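Local atomic coordinates of TRAP dicarboxylate transporter-DctP subunit (Rhodobacter sphaeroides, PDB entry 4PE3), a protein that probably serves as the periplasmic solute-binding subunit of a TRAP transporter, capturing an organic acid solute and delivering it to the membrane permease. Residues A[163-166]-A[167-170]; A[219-223]-A[224-228]; A[279-282]-A[283-286]; A[299-302]-A[303-306]. One frame throughout, in Å; residues are numbered along the deposited sequence.

Contact 1 of 4, residues A[163-166]-A[167-170]; sequences LDTV and EDLK. With ZN (zinc ion), chain N.
Asp168 reaches back across the turn and grips the backbone of Asp164 and Thr165 with one carboxylate oxygen. Its OD2 accepts from Asp164 N at 2.9 Å, in a nearly straight bond that uses the anti lone pair. Thr165 N comes to the same OD2 at 3.1 Å, but from above the carboxylate plane. The return bonds end on Asp168 N. This N-H is shared between Thr165 O, 3.0 Å away, and Thr165 OG1, at 3.2 Å; both bonds are bent. Thr165 OG1 stands between its own backbone N and carbonyl carbon (chi1 69°), which turns it toward Asp168 N. One residue on, Leu169 N bonds to Val166 O at 3.0 Å.

A zinc ion binds Asp168 OD2 at 2.3 Å, with Asp168 OD1 farther off at 2.7 Å. A water on the zinc donates to Asp164 OD2. Asp164 OD1 is hydrogen-bonded to His298 ND1. A second water joins Val166 O to Lys170 NZ.

Leu163 and Leu169 cross at about a right angle, with Leu163 CD1 3.9 Å from Leu169 CD2. Leu169 also packs on Phe308 and Trp300. Side-chain to backbone bonds run both ways between Thr165 and Asp168, as in a capping box, beside a short 3-10 turn in the loop between strands 157-159 and 173-175.

Contact 2 of 4, residues A[219-223]-A[224-228]; sequences VNQDT and GMNDI. With ZN (zinc ion), chain H; ZN (zinc ion), chain I.
Gly224 turns the chain between helix 217-223 and the short helix 225-228. Its phi is positive (88°). At these angles a CB would be jammed against the carbonyl oxygen of Thr223, and glycine avoids this. Two bonds run back into the last turn and make a Schellman motif. Gly224 N bonds to Gln221 O at 3.1 Å. Met225, present as selenomethionine, reaches Asn220 O with its N, also at 3.1 Å, in a weak, bent bond. Gly224 is at the same time the N-cap of the next helix, and its carbonyl accepts from Ile228 N.

Among the side chains, the bond between two amides leads. Asn226 ND2 donates to Gln221 OE1 at 2.9 Å and is nearly straight. The acceptor lies in the amide plane of Asn226, while the two amide planes are turned 38° apart. Gln221 CG is anti to the backbone N, and the chain then bends at chi2 (65°); this fold brings OE1 back to Asn226. At the other end of the Asn226 amide, OD1 accepts from a water, and that water accepts from Asn220 ND2. Asn220 OD1 is held by Ser215 N. A second water donates to Gln221 O and to Asp227 OD1.

Asp222 and Asp227 bind two different zinc ions through OD2, the former at 2.0 Å and the latter at 1.9 Å. The Asn226 amide is bonded at both ends. The bond to Gln221 OE1 and the water on OD1 together fix which end is nitrogen and which is oxygen.

Contact 3 of 4, residues A[279-282]-A[283-286]; sequences HQRD and LEAV. With ZN (zinc ion), chain J; EDO (1,2-ethanediol), chain D; IMD (imidazole), chain C.
Arg281 and Glu284 meet because one side chain folds and the other stays extended. Arg281 bends at chi2 (-75°) and again at chi3, which swings the guanidinium along the helix. Glu284 runs straight beyond CG, and the two lie side by side, pointing the same way. The grip is side-on. Arg281 NE donates to Glu284 OE1 at 2.8 Å, and Arg281 NH1 to Glu284 OE2 at the same 2.8 Å. Both oxygens lie in the guanidinium plane, but the carboxylate is turned 40° from it and is met from above its own plane. Glu284 OE1 also accepts from N3 of an imidazole, probably from the crystallisation liquor, at 2.7 Å. N1 of that molecule coordinates the zinc ion that Asp222 also binds. With an alanine at Glu284, the Arg281 guanidinium is likely to lose its mate and turn freely, and the imidazole to lose its acceptor.

His279 and Leu283 form a second pair. Leu283 CD1 sits over one face of the His279 ring, 3.8 Å from its centroid, as a CH-pi contact. His279 ND1 binds another zinc ion at 2.0 Å. At the ring edge lies a 1,2-ethanediol, probably of the same origin, whose O1 donates to Asp282 OD2 at 2.6 Å; the same molecule bonds to Tyr234.

Regular backbone bonds, such as Val286 N to Asp282 O, continue through the segment. It belongs to the long helix 257-291. Asp282, Ala285 and Val286 face Phe217 of helix 217-223, and Asp282 OD1 accepts from Ser218 N there.

Contact 4 of 4, residues A[299-302]-A[303-306]; sequences DWSD and EERA. With ZN (zinc ion), chain O.
Ser301 is the N-cap of helix 302-320, and its hydroxyl ties the loop to the first turn. Glu304 N donates to Ser301 OG at 3.1 Å. The hydroxyl in turn donates to Glu303 OE2 at 2.8 Å, meeting it from above the carboxylate plane. Two torsions of Glu303, chi1 at 38° and a bend at chi2 of 112°, together fold its carboxylate back over the cap. Glu303 OE2 and Glu304 OE2 both bind one zinc ion. The shared metal probably offsets the repulsion between the two carboxylates, and Lys307 adds a salt bridge to Glu304.

Arg305 returns along the loop as an extended chain. Its NE donates to Trp300 O at 3.0 Å, from above the carbonyl plane. Its NH2 forms a salt bridge with Asp299 OD1, also 3.0 Å long. The carboxylate and guanidinium planes are 62° apart. Trp300 CB covers one face of the guanidinium. Pro235 O and Gly236 O take further N-H groups. If Arg305 were a leucine, these carbonyls and Asp299 OD1 would probably lose their donors, and the loop its tie to the helix.

Asp299 holds a second zinc ion with both oxygens, OD2 at 2.0 Å and OD1 at 2.4 Å; three waters are also bound to it. The charge of the metal probably weakens the pull of OD1 on Arg305. Arg305 N to Ser301 O and Ala306 N to Asp302 O begin the regular helix bonds. The whole is a serine N-cap, with an arginine of the first turns bound back to the incoming loop.

All four contacts are local turns or helix stretches. They follow in series, and none encloses or crosses another. Contact 1 shapes the loop between strands 157-159 and 173-175. Contact 2 joins helix 217-223 to helix 225-228. Contact 3 lies inside the long helix 257-291, and contact 4 opens helix 302-320. In space they form two pairs. Contacts 1 and 4 touch: Trp300 NE1 is hydrogen-bonded to Leu163 O (2.9 Å), and Val166 N to Glu304 OE1. This ties the strand loop to the start of helix 302-320. Contacts 2 and 3 meet where Gln221 CB packs on Ala285 CB, joining helix 217-223 to helix 257-291. The centres of contacts 1 and 3 are about 24 Å apart.

Contact 1 of 4, residues A[163-166]-A[167-170]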
# COMPACT_ATOMS: atom_id res chain seq x y z
N LEU A 163 -13.77 2.03 18.94
CA LEU A 163 -13.54 0.70 18.40
C LEU A 163 -12.27 0.12 19.00
O LEU A 163 -11.17 0.60 18.72
CB LEU A 163 -13.37 0.79 16.89
CG LEU A 163 -14.47 1.53 16.12
CD1 LEU A 163 -14.01 1.69 14.69
CD2 LEU A 163 -15.84 0.82 16.17
N ASP A 164 -12.43 -0.91 19.81
CA ASP A 164 -11.29 -1.67 20.33
C ASP A 164 -11.29 -3.11 19.87
O ASP A 164 -10.27 -3.79 20.01
CB ASP A 164 -11.26 -1.61 21.85
CG ASP A 164 -10.94 -0.21 22.34
OD1 ASP A 164 -9.81 0.28 22.10
OD2 ASP A 164 -11.83 0.44 22.91
N THR A 165 -12.41 -3.59 19.33
CA THR A 165 -12.50 -4.97 18.86
C THR A 165 -13.18 -5.01 17.49
O THR A 165 -13.87 -4.06 17.10
CB THR A 165 -13.32 -5.84 19.81
OG1 THR A 165 -14.69 -5.42 19.72
CG2 THR A 165 -12.80 -5.75 21.25
N VAL A 166 -13.01 -6.13 16.78
CA VAL A 166 -13.69 -6.29 15.53
C VAL A 166 -15.20 -6.24 15.71
O VAL A 166 -15.92 -5.75 14.84
CB VAL A 166 -13.28 -7.59 14.85
CG1 VAL A 166 -14.07 -7.80 13.59
CG2 VAL A 166 -11.79 -7.60 14.57
N GLU A 167 -15.68 -6.76 16.84
CA GLU A 167 -17.09 -6.75 17.15
C GLU A 167 -17.67 -5.33 17.19
O GLU A 167 -18.84 -5.12 16.87
CB GLU A 167 -17.33 -7.43 18.51
CG GLU A 167 -17.20 -8.98 18.52
CD GLU A 167 -15.76 -9.50 18.52
OE1 GLU A 167 -14.79 -8.73 18.70
OE2 GLU A 167 -15.58 -10.72 18.36
N ASP A 168 -16.84 -4.36 17.56
CA ASP A 168 -17.28 -2.97 17.60
C ASP A 168 -17.66 -2.43 16.21
O ASP A 168 -18.33 -1.42 16.11
CB ASP A 168 -16.23 -2.09 18.26
CG ASP A 168 -16.08 -2.35 19.76
OD1 ASP A 168 -17.06 -2.78 20.45
OD2 ASP A 168 -14.98 -2.10 20.29
N LEU A 169 -17.25 -3.10 15.14
CA LEU A 169 -17.59 -2.62 13.80
C LEU A 169 -19.03 -2.90 13.38
O LEU A 169 -19.52 -2.33 12.41
CB LEU A 169 -16.65 -3.27 12.79
CG LEU A 169 -15.18 -2.86 12.83
CD1 LEU A 169 -14.38 -3.77 11.88
CD2 LEU A 169 -15.00 -1.39 12.47
N LYS A 170 -19.71 -3.78 14.11
CA LYS A 170 -21.04 -4.20 13.70
C LYS A 170 -21.96 -3.00 13.68
O LYS A 170 -22.05 -2.25 14.67
CB LYS A 170 -21.58 -5.30 14.62
CG LYS A 170 -20.87 -6.63 14.43
CD LYS A 170 -21.41 -7.70 15.37
CE LYS A 170 -20.81 -9.07 15.09
NZ LYS A 170 -19.32 -9.07 15.16
ZN ZN N . -15.48 -2.29 22.56
O HOH W 1 -14.82 0.18 22.79
O HOH W 2 -17.49 -7.61 13.57

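Contact 2 of 4, residues A[219-223]-A[224-228]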
# COMPACT_ATOMS: atom_id res chain seq x y z
N VAL A 219 -2.29 12.78 7.55
CA VAL A 219 -3.29 13.41 6.71
C VAL A 219 -4.61 13.48 7.43
O VAL A 219 -5.27 14.53 7.41
CB VAL A 219 -3.43 12.65 5.36
CG1 VAL A 219 -4.62 13.14 4.56
CG2 VAL A 219 -2.14 12.78 4.54
N ASN A 220 -5.02 12.38 8.06
CA ASN A 220 -6.31 12.36 8.76
C ASN A 220 -6.34 13.47 9.80
O ASN A 220 -7.37 14.18 9.96
CB ASN A 220 -6.56 11.01 9.42
CG ASN A 220 -6.68 9.88 8.45
OD1 ASN A 220 -6.74 10.07 7.24
ND2 ASN A 220 -6.70 8.65 8.98
N GLN A 221 -5.23 13.62 10.51
CA GLN A 221 -5.08 14.62 11.56
C GLN A 221 -5.12 16.04 10.99
O GLN A 221 -5.86 16.90 11.47
CB GLN A 221 -3.79 14.40 12.34
CG GLN A 221 -3.64 15.35 13.56
CD GLN A 221 -4.68 15.12 14.65
OE1 GLN A 221 -5.22 14.04 14.81
NE2 GLN A 221 -4.97 16.18 15.43
N ASP A 222 -4.34 16.27 9.95
CA ASP A 222 -4.27 17.60 9.33
C ASP A 222 -5.60 18.04 8.77
O ASP A 222 -5.89 19.25 8.72
CB ASP A 222 -3.27 17.61 8.17
CG ASP A 222 -1.87 17.90 8.59
OD1 ASP A 222 -1.57 18.17 9.77
OD2 ASP A 222 -1.00 17.88 7.69
N THR A 223 -6.41 17.08 8.34
CA THR A 223 -7.67 17.35 7.69
C THR A 223 -8.76 17.71 8.71
O THR A 223 -9.80 18.27 8.36
CB THR A 223 -8.03 16.17 6.75
OG1 THR A 223 -7.01 16.02 5.74
CG2 THR A 223 -9.35 16.39 6.07
N GLY A 224 -8.49 17.47 9.99
CA GLY A 224 -9.47 17.68 11.04
C GLY A 224 -10.37 16.48 11.33
O GLY A 224 -11.25 16.56 12.19
N MSE A 225 -10.17 15.39 10.59
CA MSE A 225 -10.97 14.17 10.78
C MSE A 225 -11.00 13.72 12.25
O MSE A 225 -12.07 13.43 12.80
CB MSE A 225 -10.38 13.02 9.97
CG MSE A 225 -10.40 13.17 8.48
SE MSE A 225 -12.20 13.55 7.84
CE MSE A 225 -11.79 13.68 5.96
N ASN A 226 -9.84 13.66 12.88
CA ASN A 226 -9.72 13.11 14.22
C ASN A 226 -10.29 14.06 15.26
O ASN A 226 -10.60 13.64 16.39
CB ASN A 226 -8.27 12.80 14.54
CG ASN A 226 -7.69 11.73 13.64
OD1 ASN A 226 -8.39 10.85 13.16
ND2 ASN A 226 -6.41 11.80 13.41
N ASP A 227 -10.45 15.33 14.90
CA ASP A 227 -11.07 16.29 15.79
C ASP A 227 -12.59 16.09 15.84
O ASP A 227 -13.19 16.16 16.91
CB ASP A 227 -10.77 17.72 15.38
CG ASP A 227 -9.33 18.12 15.60
OD1 ASP A 227 -8.43 17.30 15.75
OD2 ASP A 227 -9.10 19.34 15.60
N ILE A 228 -13.20 15.85 14.69
CA ILE A 228 -14.64 15.65 14.62
C ILE A 228 -15.05 14.19 14.92
O ILE A 228 -16.21 13.93 15.26
CB ILE A 228 -15.23 16.12 13.27
CG1 ILE A 228 -14.69 15.31 12.10
CG2 ILE A 228 -14.94 17.61 13.06
CD1 ILE A 228 -15.41 15.60 10.79
ZN ZN H . 0.79 18.68 8.02
ZN ZN I . -10.14 20.90 15.39
O HOH W 3 -7.19 8.53 11.90
O HOH W 4 -7.86 16.01 13.28

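Contact 3 of 4, residues A[279-282]-A[283-286]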
# COMPACT_ATOMS: atom_id res chain seq x y z
N HIS A 279 6.47 7.30 8.97
CA HIS A 279 6.31 6.98 10.37
C HIS A 279 6.47 8.23 11.21
O HIS A 279 5.65 8.51 12.08
CB HIS A 279 7.34 5.94 10.78
CG HIS A 279 7.09 5.34 12.12
ND1 HIS A 279 8.09 4.72 12.84
CD2 HIS A 279 5.97 5.25 12.86
CE1 HIS A 279 7.58 4.27 13.97
NE2 HIS A 279 6.29 4.57 14.01
N GLN A 280 7.51 9.01 10.97
CA GLN A 280 7.74 10.21 11.77
C GLN A 280 6.62 11.22 11.64
O GLN A 280 6.22 11.83 12.64
CB GLN A 280 9.07 10.87 11.38
CG GLN A 280 10.27 10.16 11.94
CD GLN A 280 10.24 10.12 13.44
OE1 GLN A 280 10.00 11.14 14.10
NE2 GLN A 280 10.43 8.94 14.00
N ARG A 281 6.09 11.39 10.45
CA ARG A 281 5.01 12.34 10.25
C ARG A 281 3.77 11.86 11.00
O ARG A 281 3.05 12.66 11.61
CB ARG A 281 4.68 12.51 8.78
CG ARG A 281 5.80 13.11 7.92
CD ARG A 281 5.97 14.58 8.13
NE ARG A 281 6.97 14.85 9.14
CZ ARG A 281 8.29 14.77 8.94
NH1 ARG A 281 9.12 15.02 9.93
NH2 ARG A 281 8.76 14.43 7.74
N ASP A 282 3.48 10.56 10.94
CA ASP A 282 2.37 10.03 11.73
C ASP A 282 2.58 10.24 13.23
O ASP A 282 1.66 10.63 13.94
CB ASP A 282 2.18 8.53 11.48
CG ASP A 282 1.48 8.21 10.17
OD1 ASP A 282 0.89 9.12 9.54
OD2 ASP A 282 1.49 7.01 9.81
N LEU A 283 3.79 9.96 13.73
CA LEU A 283 4.07 10.14 15.15
C LEU A 283 3.89 11.59 15.57
O LEU A 283 3.37 11.87 16.65
CB LEU A 283 5.48 9.64 15.51
CG LEU A 283 5.68 8.12 15.38
CD1 LEU A 283 7.14 7.77 15.50
CD2 LEU A 283 4.87 7.36 16.40
N GLU A 284 4.32 12.52 14.73
CA GLU A 284 4.10 13.95 15.00
C GLU A 284 2.62 14.25 15.20
O GLU A 284 2.23 14.99 16.11
CB GLU A 284 4.61 14.80 13.82
CG GLU A 284 6.12 14.89 13.70
CD GLU A 284 6.61 15.53 12.41
OE1 GLU A 284 5.79 15.80 11.51
OE2 GLU A 284 7.84 15.74 12.30
N ALA A 285 1.81 13.72 14.31
CA ALA A 285 0.39 13.96 14.32
C ALA A 285 -0.28 13.28 15.51
O ALA A 285 -1.18 13.86 16.11
CB ALA A 285 -0.19 13.49 13.00
N VAL A 286 0.14 12.06 15.85
CA VAL A 286 -0.45 11.37 17.00
C VAL A 286 -0.15 12.13 18.28
O VAL A 286 -1.01 12.28 19.16
CB VAL A 286 0.07 9.91 17.12
CG1 VAL A 286 -0.42 9.27 18.44
CG2 VAL A 286 -0.39 9.08 15.93
ZN ZN J . 10.04 4.45 12.38
C1 EDO D . 3.40 4.12 10.62
O1 EDO D . 2.98 5.38 11.17
C2 EDO D . 2.19 3.29 10.18
O2 EDO D . 1.45 2.86 11.32
N1 IMD C . 1.74 17.39 9.24
C2 IMD C . 3.02 17.55 9.66
N3 IMD C . 3.36 16.47 10.43
C4 IMD C . 2.30 15.65 10.48
C5 IMD C . 1.28 16.20 9.72
O HOH W 5 9.85 3.44 10.63

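Contact 4 of 4, residues A[299-302]-A[303-306]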
# COMPACT_ATOMS: atom_id res chain seq x y z
N ASP A 299 -5.01 1.50 19.68
CA ASP A 299 -4.09 0.56 19.02
C ASP A 299 -4.64 -0.86 19.24
O ASP A 299 -4.52 -1.41 20.34
CB ASP A 299 -2.70 0.71 19.63
CG ASP A 299 -1.65 -0.25 19.03
OD1 ASP A 299 -1.85 -0.91 18.01
OD2 ASP A 299 -0.56 -0.34 19.62
N TRP A 300 -5.29 -1.42 18.23
CA TRP A 300 -5.93 -2.73 18.40
C TRP A 300 -4.90 -3.76 18.83
O TRP A 300 -3.76 -3.75 18.37
CB TRP A 300 -6.60 -3.17 17.10
CG TRP A 300 -7.94 -2.59 16.83
CD1 TRP A 300 -8.56 -1.58 17.52
CD2 TRP A 300 -8.85 -2.99 15.80
NE1 TRP A 300 -9.80 -1.34 16.97
CE2 TRP A 300 -9.99 -2.18 15.92
CE3 TRP A 300 -8.81 -3.95 14.79
CZ2 TRP A 300 -11.09 -2.32 15.08
CZ3 TRP A 300 -9.88 -4.06 13.95
CH2 TRP A 300 -11.02 -3.26 14.11
N SER A 301 -5.30 -4.66 19.74
CA SER A 301 -4.40 -5.72 20.15
C SER A 301 -4.04 -6.64 18.99
O SER A 301 -4.73 -6.72 17.98
CB SER A 301 -5.04 -6.55 21.25
OG SER A 301 -6.19 -7.19 20.74
N ASP A 302 -2.95 -7.37 19.16
CA ASP A 302 -2.59 -8.40 18.19
C ASP A 302 -3.74 -9.38 17.93
O ASP A 302 -3.95 -9.81 16.79
CB ASP A 302 -1.36 -9.17 18.65
CG ASP A 302 -0.10 -8.33 18.60
OD1 ASP A 302 -0.13 -7.22 18.05
OD2 ASP A 302 0.94 -8.81 19.11
N GLU A 303 -4.41 -9.79 19.00
CA GLU A 303 -5.54 -10.72 18.88
C GLU A 303 -6.68 -10.15 18.06
O GLU A 303 -7.28 -10.84 17.25
CB GLU A 303 -6.06 -11.15 20.27
CG GLU A 303 -6.06 -10.07 21.37
CD GLU A 303 -7.47 -9.62 21.81
OE1 GLU A 303 -8.48 -10.20 21.36
OE2 GLU A 303 -7.57 -8.67 22.63
N GLU A 304 -6.99 -8.87 18.24
CA GLU A 304 -8.07 -8.27 17.48
C GLU A 304 -7.65 -8.13 16.01
O GLU A 304 -8.44 -8.33 15.11
CB GLU A 304 -8.51 -6.94 18.09
CG GLU A 304 -9.18 -7.10 19.45
CD GLU A 304 -10.40 -7.95 19.38
OE1 GLU A 304 -11.09 -7.96 18.33
OE2 GLU A 304 -10.66 -8.64 20.39
N ARG A 305 -6.40 -7.81 15.77
CA ARG A 305 -5.90 -7.71 14.41
C ARG A 305 -5.94 -9.08 13.73
O ARG A 305 -6.28 -9.19 12.55
CB ARG A 305 -4.50 -7.12 14.42
CG ARG A 305 -4.50 -5.64 14.85
CD ARG A 305 -3.12 -5.09 14.95
NE ARG A 305 -3.14 -3.73 15.48
CZ ARG A 305 -3.30 -2.62 14.77
NH1 ARG A 305 -3.43 -2.69 13.47
NH2 ARG A 305 -3.28 -1.45 15.40
N ALA A 306 -5.58 -10.14 14.46
CA ALA A 306 -5.67 -11.50 13.92
C ALA A 306 -7.13 -11.86 13.62
O ALA A 306 -7.41 -12.50 12.61
CB ALA A 306 -5.06 -12.52 14.89
ZN ZN O . 0.37 -1.75 18.58
O HOH W 6 -0.24 -2.49 16.76
O HOH W 7 1.55 -0.17 17.74
O HOH W 8 -0.03 -3.17 19.99